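Local atomic coordinates of metallo-beta-lactamase (Simiduia agarivorans, PDB entry 6MFI), a protein that probably hydrolyses the beta-lactam ring of antibiotics with bound zinc, acting as a subclass B3 metallo-beta-lactamase. Residues G74-D79 against L178-Y183; S194-A199 against T207-D212. All coordinates share one frame; numbering follows the deposited sequence.

Interaction 1 of 2, residues G74-D79 against L178-Y183; sequences GHVLID and LRLTAY
V76 lays its CG2 methyl against two leucines of the facing strand at once: 3.9 Å separates it from CD1 of L180 and 4.0 Å from CD1 of L178. The first torsion of V76 (chi1 -180°) puts CG1 anti to the backbone N and CG2 beside it, and both methyls come near L180 CD1. V76 and L180 meet tip to tip, whereas V76 and L178 slide past each other in opposite directions. L180 works as a fork. Its CD1 branch serves V76, while CD2 approaches I78 CD1 at 4.3 Å. L178 CD1 reaches the backbone of G74, 3.4 Å from its O. The backbone angles at G74 would press a beta carbon against the preceding carbonyl O, so a residue without a side chain suits this place.

Alternation sorts the residues on both strands. V76 and I78 face L178 and L180, and branched aliphatic groups suit this buried apolar seam. H75 turns the other way and its ring meets that of F98, while R179 points to the surface and bonds Q172. I69 of the neighbouring strand joins the same apolar layer, touching I78, L178 and L180. At the far end, D79 leaves the strand and is hydrogen-bonded to the N of S109 and to Y210.

The strand axes stay 8.8 Å apart at closest approach and run 25° from parallel, held mainly by side-chain packing, with no backbone ladder between the strands. Two sheets packed face to face in this way form the central beta sandwich of the alpha-beta/beta-alpha metallo-beta-lactamase fold.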
ATOM      1  N   GLY A  74      -1.185 -18.412   9.267  1.00 17.81           N
ATOM      2  CA  GLY A  74      -1.108 -17.846   7.937  1.00 16.04           C
ATOM      3  C   GLY A  74      -0.636 -16.401   7.959  1.00 14.93           C
ATOM      4  O   GLY A  74      -0.514 -15.763   9.005  1.00 14.63           O
ATOM      5  N   HIS A  75      -0.372 -15.892   6.759  1.00 13.80           N
ATOM      6  CA  HIS A  75       0.158 -14.551   6.583  1.00 13.41           C
ATOM      7  C   HIS A  75      -0.839 -13.677   5.832  1.00 13.50           C
ATOM      8  O   HIS A  75      -1.729 -14.166   5.132  1.00 13.08           O
ATOM      9  CB  HIS A  75       1.493 -14.571   5.824  1.00 12.79           C
ATOM     10  CG  HIS A  75       2.420 -15.662   6.258  1.00 13.20           C
ATOM     11  ND1 HIS A  75       2.493 -16.105   7.562  1.00 13.85           N
ATOM     12  CD2 HIS A  75       3.315 -16.402   5.560  1.00 13.00           C
ATOM     13  CE1 HIS A  75       3.393 -17.069   7.648  1.00 14.15           C
ATOM     14  NE2 HIS A  75       3.905 -17.268   6.447  1.00 13.74           N
ATOM     15  N   VAL A  76      -0.672 -12.367   5.994  1.00 13.68           N
ATOM     16  CA  VAL A  76      -1.419 -11.364   5.247  1.00 10.81           C
ATOM     17  C   VAL A  76      -0.441 -10.622   4.349  1.00 10.47           C
ATOM     18  O   VAL A  76       0.659 -10.258   4.780  1.00 10.42           O
ATOM     19  CB  VAL A  76      -2.158 -10.386   6.184  1.00 11.28           C
ATOM     20  CG1 VAL A  76      -2.931  -9.356   5.376  1.00 13.34           C
ATOM     21  CG2 VAL A  76      -3.089 -11.146   7.117  1.00 14.39           C
ATOM     22  N   LEU A  77      -0.837 -10.411   3.096  1.00  9.85           N
ATOM     23  CA  LEU A  77       0.006  -9.742   2.112  1.00  9.78           C
ATOM     24  C   LEU A  77      -0.762  -8.566   1.532  1.00  9.64           C
ATOM     25  O   LEU A  77      -1.855  -8.747   0.985  1.00 10.48           O
ATOM     26  CB  LEU A  77       0.436 -10.708   1.006  1.00  9.22           C
ATOM     27  CG  LEU A  77       1.257 -10.113  -0.139  1.00  8.96           C
ATOM     28  CD1 LEU A  77       2.592  -9.600   0.372  1.00  9.38           C
ATOM     29  CD2 LEU A  77       1.461 -11.144  -1.236  1.00  8.86           C
ATOM     30  N   ILE A  78      -0.196  -7.369   1.652  1.00  9.34           N
ATOM     31  CA  ILE A  78      -0.808  -6.153   1.130  1.00  9.26           C
ATOM     32  C   ILE A  78      -0.117  -5.781  -0.173  1.00  8.97           C
ATOM     33  O   ILE A  78       1.119  -5.736  -0.238  1.00  9.01           O
ATOM     34  CB  ILE A  78      -0.725  -5.001   2.145  1.00  9.63           C
ATOM     35  CG1 ILE A  78      -1.046  -5.502   3.554  1.00 10.09           C
ATOM     36  CG2 ILE A  78      -1.670  -3.875   1.749  1.00  9.66           C
ATOM     37  CD1 ILE A  78      -0.637  -4.541   4.648  1.00 18.97           C
ATOM     38  N   ASP A  79      -0.919  -5.528  -1.210  1.00  8.79           N
ATOM     39  CA  ASP A  79      -0.460  -5.094  -2.527  1.00  8.84           C
ATOM     40  C   ASP A  79       0.309  -6.190  -3.256  1.00  9.58           C
ATOM     41  O   ASP A  79       0.878  -7.093  -2.633  1.00  8.90           O
ATOM     42  CB  ASP A  79       0.394  -3.826  -2.418  1.00  8.82           C
ATOM     43  CG  ASP A  79      -0.442  -2.575  -2.240  1.00  8.96           C
ATOM     44  OD1 ASP A  79      -1.673  -2.651  -2.429  1.00  9.61           O
ATOM     45  OD2 ASP A  79       0.133  -1.516  -1.914  1.00  9.38           O
ATOM     46  N   LEU A 178      -2.933 -12.321  13.983  1.00 19.70           N
ATOM     47  CA  LEU A 178      -2.809 -11.078  13.237  1.00 17.62           C
ATOM     48  C   LEU A 178      -4.110 -10.287  13.275  1.00 18.24           C
ATOM     49  O   LEU A 178      -5.208 -10.852  13.277  1.00 17.94           O
ATOM     50  CB  LEU A 178      -2.410 -11.358  11.789  1.00 15.24           C
ATOM     51  CG  LEU A 178      -1.226 -12.307  11.622  1.00 12.14           C
ATOM     52  CD1 LEU A 178      -1.007 -12.649  10.155  1.00 11.11           C
ATOM     53  CD2 LEU A 178       0.020 -11.689  12.230  1.00 12.52           C
ATOM     54  N   ARG A 179      -3.976  -8.963  13.296  1.00 19.66           N
ATOM     55  CA  ARG A 179      -5.132  -8.077  13.386  1.00 21.24           C
ATOM     56  C   ARG A 179      -4.795  -6.758  12.709  1.00 20.32           C
ATOM     57  O   ARG A 179      -3.899  -6.039  13.163  1.00 20.81           O
ATOM     58  CB  ARG A 179      -5.530  -7.854  14.846  1.00 23.84           C
ATOM     59  CG  ARG A 179      -6.524  -6.733  15.063  1.00 25.69           C
ATOM     60  CD  ARG A 179      -7.525  -7.098  16.143  1.00 27.97           C
ATOM     61  NE  ARG A 179      -8.337  -5.954  16.541  1.00 29.85           N
ATOM     62  CZ  ARG A 179      -8.243  -5.346  17.719  1.00 32.39           C
ATOM     63  NH1 ARG A 179      -7.368  -5.774  18.619  1.00 33.32           N
ATOM     64  NH2 ARG A 179      -9.023  -4.311  17.997  1.00 33.93           N
ATOM     65  N   LEU A 180      -5.509  -6.448  11.630  1.00 18.51           N
ATOM     66  CA  LEU A 180      -5.329  -5.214  10.880  1.00 16.69           C
ATOM     67  C   LEU A 180      -6.646  -4.455  10.817  1.00 16.17           C
ATOM     68  O   LEU A 180      -7.722  -5.055  10.753  1.00 14.55           O
ATOM     69  CB  LEU A 180      -4.833  -5.489   9.454  1.00 15.17           C
ATOM     70  CG  LEU A 180      -3.653  -6.439   9.255  1.00 14.11           C
ATOM     71  CD1 LEU A 180      -4.127  -7.863   9.004  1.00 13.21           C
ATOM     72  CD2 LEU A 180      -2.785  -5.951   8.108  1.00 13.33           C
ATOM     73  N   THR A 181      -6.555  -3.128  10.838  1.00 16.79           N
ATOM     74  CA  THR A 181      -7.713  -2.254  10.700  1.00 18.10           C
ATOM     75  C   THR A 181      -7.504  -1.344   9.499  1.00 17.61           C
ATOM     76  O   THR A 181      -6.430  -0.754   9.342  1.00 18.02           O
ATOM     77  CB  THR A 181      -7.937  -1.421  11.967  1.00 20.50           C
ATOM     78  OG1 THR A 181      -8.067  -2.291  13.097  1.00 21.68           O
ATOM     79  CG2 THR A 181      -9.196  -0.575  11.834  1.00 21.76           C
ATOM     80  N   ALA A 182      -8.525  -1.237   8.654  1.00 16.81           N
ATOM     81  CA  ALA A 182      -8.463  -0.406   7.463  1.00 16.34           C
ATOM     82  C   ALA A 182      -9.146   0.932   7.705  1.00 17.10           C
ATOM     83  O   ALA A 182     -10.049   1.052   8.536  1.00 16.34           O
ATOM     84  CB  ALA A 182      -9.116  -1.105   6.270  1.00 13.41           C
ATOM     85  N   TYR A 183      -8.703   1.942   6.960  1.00 17.43           N
ATOM     86  CA  TYR A 183      -9.292   3.273   7.008  1.00 19.06           C
ATOM     87  C   TYR A 183      -9.458   3.772   5.584  1.00 18.90           C
ATOM     88  O   TYR A 183      -8.477   3.871   4.841  1.00 18.19           O
ATOM     89  CB  TYR A 183      -8.424   4.235   7.824  1.00 20.11           C
ATOM     90  CG  TYR A 183      -8.195   3.783   9.248  1.00 21.10           C
ATOM     91  CD1 TYR A 183      -9.106   4.095  10.249  1.00 22.43           C
ATOM     92  CD2 TYR A 183      -7.072   3.043   9.590  1.00 20.58           C
ATOM     93  CE1 TYR A 183      -8.901   3.683  11.553  1.00 22.81           C
ATOM     94  CE2 TYR A 183      -6.860   2.626  10.889  1.00 20.94           C
ATOM     95  CZ  TYR A 183      -7.777   2.948  11.866  1.00 22.02           C
ATOM     96  OH  TYR A 183      -7.566   2.535  13.161  1.00 22.91           O
TER

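Interaction 2 of 2, residues S194-A199 against T207-D212; sequences SWQWRA and TLVYAD
A beta hairpin joins S194-A199 to T207-D212, and the C200-C205 disulfide links the two ends of its loop. Two hydrogen-bonded antiparallel pairs set the register. In W195/Y210, the Y210 N reaches W195 O at 2.6 Å, while the return bond from W195 N to Y210 O is longer, with the donor well above the carbonyl plane. W197/L208 forms the second pair, and Q196/V209 and R198/T207 are non-hydrogen-bonded.

On the buried face, the W197 indole carries the packing. Its chi1 of 64° places CG between the backbone N and the carbonyl carbon and brings the ring over to the neighbouring strand. L208 CB sits over one ring face in a CH-pi contact, 4.2 Å from the centroid of the six-membered ring, and Y210 CB meets the ring edge, 3.7 Å from W197 CZ3. A broad, flat aromatic suits a sheet face that must also touch I69 and I78, and its NE1 is bonded to T56. The other face is more polar: Q196 lays its aliphatic stem on V209 CG2, and its amide is bonded to Y183 and E245.

Beyond the strand the chain bends toward the zinc site. There D212 OD1 is bonded to ND1 of the zinc ligand H110, as a second-shell partner, while S194 OG, also hydrogen-bonded to T185 OG1, accepts from D212 N at 3.3 Å and 168°.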
ATOM      1  N   SER A 194      -5.965   2.710   3.876  1.00 15.11           N
ATOM      2  CA  SER A 194      -4.771   2.807   4.704  1.00 14.19           C
ATOM      3  C   SER A 194      -4.886   1.792   5.831  1.00 13.77           C
ATOM      4  O   SER A 194      -5.876   1.791   6.569  1.00 14.04           O
ATOM      5  CB  SER A 194      -4.592   4.220   5.269  1.00 15.41           C
ATOM      6  OG  SER A 194      -4.425   5.169   4.231  1.00 16.22           O
ATOM      7  N   TRP A 195      -3.882   0.929   5.955  1.00 13.24           N
ATOM      8  CA  TRP A 195      -3.911  -0.181   6.892  1.00 13.91           C
ATOM      9  C   TRP A 195      -3.013   0.105   8.088  1.00 15.26           C
ATOM     10  O   TRP A 195      -1.961   0.735   7.962  1.00 15.27           O
ATOM     11  CB  TRP A 195      -3.476  -1.479   6.207  1.00 13.70           C
ATOM     12  CG  TRP A 195      -4.477  -1.971   5.211  1.00 13.87           C
ATOM     13  CD1 TRP A 195      -4.471  -1.748   3.865  1.00 13.24           C
ATOM     14  CD2 TRP A 195      -5.634  -2.773   5.481  1.00 14.37           C
ATOM     15  NE1 TRP A 195      -5.554  -2.359   3.279  1.00 13.46           N
ATOM     16  CE2 TRP A 195      -6.283  -2.996   4.250  1.00 13.99           C
ATOM     17  CE3 TRP A 195      -6.184  -3.323   6.643  1.00 15.51           C
ATOM     18  CZ2 TRP A 195      -7.453  -3.745   4.148  1.00 14.50           C
ATOM     19  CZ3 TRP A 195      -7.345  -4.068   6.540  1.00 15.26           C
ATOM     20  CH2 TRP A 195      -7.967  -4.271   5.301  1.00 15.40           C
ATOM     21  N   GLN A 196      -3.442  -0.371   9.255  1.00 16.90           N
ATOM     22  CA  GLN A 196      -2.715  -0.154  10.497  1.00 18.21           C
ATOM     23  C   GLN A 196      -2.762  -1.422  11.333  1.00 20.01           C
ATOM     24  O   GLN A 196      -3.840  -1.974  11.572  1.00 21.02           O
ATOM     25  CB  GLN A 196      -3.303   1.028  11.278  1.00 18.17           C
ATOM     26  CG  GLN A 196      -3.097   0.959  12.782  1.00 19.03           C
ATOM     27  CD  GLN A 196      -4.124   1.774  13.542  1.00 20.22           C
ATOM     28  OE1 GLN A 196      -5.304   1.423  13.590  1.00 20.54           O
ATOM     29  NE2 GLN A 196      -3.681   2.875  14.137  1.00 21.17           N
ATOM     30  N   TRP A 197      -1.591  -1.883  11.770  1.00 20.51           N
ATOM     31  CA  TRP A 197      -1.478  -3.073  12.598  1.00 22.52           C
ATOM     32  C   TRP A 197      -0.362  -2.865  13.612  1.00 23.68           C
ATOM     33  O   TRP A 197       0.401  -1.898  13.544  1.00 23.03           O
ATOM     34  CB  TRP A 197      -1.213  -4.327  11.755  1.00 22.77           C
ATOM     35  CG  TRP A 197       0.100  -4.296  11.031  1.00 22.51           C
ATOM     36  CD1 TRP A 197       1.265  -4.887  11.423  1.00 20.22           C
ATOM     37  CD2 TRP A 197       0.380  -3.640   9.789  1.00 17.24           C
ATOM     38  NE1 TRP A 197       2.254  -4.638  10.502  1.00 19.52           N
ATOM     39  CE2 TRP A 197       1.737  -3.874   9.489  1.00 18.32           C
ATOM     40  CE3 TRP A 197      -0.385  -2.876   8.901  1.00 15.77           C
ATOM     41  CZ2 TRP A 197       2.345  -3.374   8.340  1.00 16.62           C
ATOM     42  CZ3 TRP A 197       0.221  -2.380   7.760  1.00 19.78           C
ATOM     43  CH2 TRP A 197       1.572  -2.631   7.490  1.00 15.15           C
ATOM     44  N   ARG A 198      -0.271  -3.790  14.563  1.00 25.97           N
ATOM     45  CA  ARG A 198       0.762  -3.767  15.586  1.00 28.70           C
ATOM     46  C   ARG A 198       1.756  -4.893  15.341  1.00 30.38           C
ATOM     47  O   ARG A 198       1.369  -6.011  14.985  1.00 30.11           O
ATOM     48  CB  ARG A 198       0.157  -3.902  16.986  1.00 30.88           C
ATOM     49  CG  ARG A 198      -0.644  -2.695  17.442  1.00 31.18           C
ATOM     50  CD  ARG A 198      -0.715  -2.603  18.962  1.00 34.47           C
ATOM     51  NE  ARG A 198      -1.204  -3.835  19.578  1.00 37.02           N
ATOM     52  CZ  ARG A 198      -0.426  -4.752  20.146  1.00 39.77           C
ATOM     53  NH1 ARG A 198       0.888  -4.582  20.179  1.00 40.93           N
ATOM     54  NH2 ARG A 198      -0.963  -5.841  20.680  1.00 41.24           N
ATOM     55  N   ALA A 199       3.037  -4.593  15.536  1.00 32.62           N
ATOM     56  CA  ALA A 199       4.113  -5.559  15.355  1.00 35.60           C
ATOM     57  C   ALA A 199       4.901  -5.665  16.653  1.00 39.78           C
ATOM     58  O   ALA A 199       5.387  -4.654  17.171  1.00 40.29           O
ATOM     59  CB  ALA A 199       5.028  -5.155  14.198  1.00 34.56           C
ATOM     60  N   THR A 207       3.352   0.425  16.368  1.00 31.02           N
ATOM     61  CA  THR A 207       2.166   0.532  15.526  1.00 27.44           C
ATOM     62  C   THR A 207       2.602   0.983  14.136  1.00 24.68           C
ATOM     63  O   THR A 207       3.097   2.103  13.963  1.00 22.24           O
ATOM     64  CB  THR A 207       1.152   1.503  16.124  1.00 27.25           C
ATOM     65  OG1 THR A 207       0.800   1.077  17.445  1.00 29.05           O
ATOM     66  CG2 THR A 207      -0.101   1.545  15.269  1.00 25.30           C
ATOM     67  N   LEU A 208       2.419   0.112  13.148  1.00 22.63           N
ATOM     68  CA  LEU A 208       2.773   0.400  11.767  1.00 20.29           C
ATOM     69  C   LEU A 208       1.528   0.802  10.989  1.00 18.06           C
ATOM     70  O   LEU A 208       0.442   0.262  11.213  1.00 17.64           O
ATOM     71  CB  LEU A 208       3.433  -0.812  11.102  1.00 20.44           C
ATOM     72  CG  LEU A 208       4.895  -1.126  11.436  1.00 22.44           C
ATOM     73  CD1 LEU A 208       5.046  -1.695  12.841  1.00 24.67           C
ATOM     74  CD2 LEU A 208       5.481  -2.082  10.408  1.00 20.36           C
ATOM     75  N   VAL A 209       1.691   1.753  10.073  1.00 16.84           N
ATOM     76  CA  VAL A 209       0.597   2.231   9.235  1.00 15.81           C
ATOM     77  C   VAL A 209       1.059   2.203   7.786  1.00 14.84           C
ATOM     78  O   VAL A 209       2.090   2.796   7.447  1.00 15.05           O
ATOM     79  CB  VAL A 209       0.136   3.644   9.628  1.00 16.59           C
ATOM     80  CG1 VAL A 209      -0.808   4.203   8.575  1.00 15.70           C
ATOM     81  CG2 VAL A 209      -0.534   3.623  10.994  1.00 17.88           C
ATOM     82  N   TYR A 210       0.300   1.511   6.937  1.00 14.18           N
ATOM     83  CA  TYR A 210       0.570   1.450   5.502  1.00 14.26           C
ATOM     84  C   TYR A 210      -0.332   2.474   4.820  1.00 14.26           C
ATOM     85  O   TYR A 210      -1.394   2.158   4.283  1.00 13.94           O
ATOM     86  CB  TYR A 210       0.339   0.034   4.979  1.00 13.92           C
ATOM     87  CG  TYR A 210       0.820  -0.206   3.565  1.00 13.28           C
ATOM     88  CD1 TYR A 210       2.124   0.091   3.191  1.00 13.55           C
ATOM     89  CD2 TYR A 210      -0.029  -0.748   2.609  1.00 12.42           C
ATOM     90  CE1 TYR A 210       2.565  -0.136   1.898  1.00 13.26           C
ATOM     91  CE2 TYR A 210       0.402  -0.978   1.318  1.00 12.10           C
ATOM     92  CZ  TYR A 210       1.698  -0.673   0.967  1.00 12.52           C
ATOM     93  OH  TYR A 210       2.125  -0.905  -0.319  1.00 12.95           O
ATOM     94  N   ALA A 211       0.106   3.731   4.855  1.00 15.20           N
ATOM     95  CA  ALA A 211      -0.689   4.833   4.333  1.00 15.37           C
ATOM     96  C   ALA A 211      -0.661   4.850   2.810  1.00 15.16           C
ATOM     97  O   ALA A 211       0.393   4.679   2.192  1.00 15.71           O
ATOM     98  CB  ALA A 211      -0.177   6.167   4.879  1.00 16.46           C
ATOM     99  N   ASP A 212      -1.831   5.067   2.212  1.00 17.81           N
ATOM    100  CA  ASP A 212      -1.958   5.082   0.764  1.00 17.55           C
ATOM    101  C   ASP A 212      -1.178   6.254   0.167  1.00 16.92           C
ATOM    102  O   ASP A 212      -0.757   7.180   0.865  1.00 17.35           O
ATOM    103  CB  ASP A 212      -3.433   5.156   0.365  1.00 18.83           C
ATOM    104  CG  ASP A 212      -3.648   4.976  -1.126  1.00 19.80           C
ATOM    105  OD1 ASP A 212      -3.434   3.852  -1.625  1.00 19.67           O
ATOM    106  OD2 ASP A 212      -4.024   5.960  -1.798  1.00 20.71           O
TER

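Overall arrangement
From the N terminus, the chain first lays down 74-79 in the larger sheet, then makes a long excursion that includes the zinc ligands H110, H112, D114 and H115. Interaction 1 closes that 98-residue loop when 178-183 arrives in the smaller sheet. After the further ligand H188, the strand 193-199 pairs beside 178-184, and interaction 2 shuts a short hairpin of seven intervening residues. The two contacts follow in series, neither nested nor crossed. One binds sheet to sheet, the other strand to strand within a sheet. They share the smaller sheet through the neighbouring strands 178-184 and 193-199, and polar side-chain links join them.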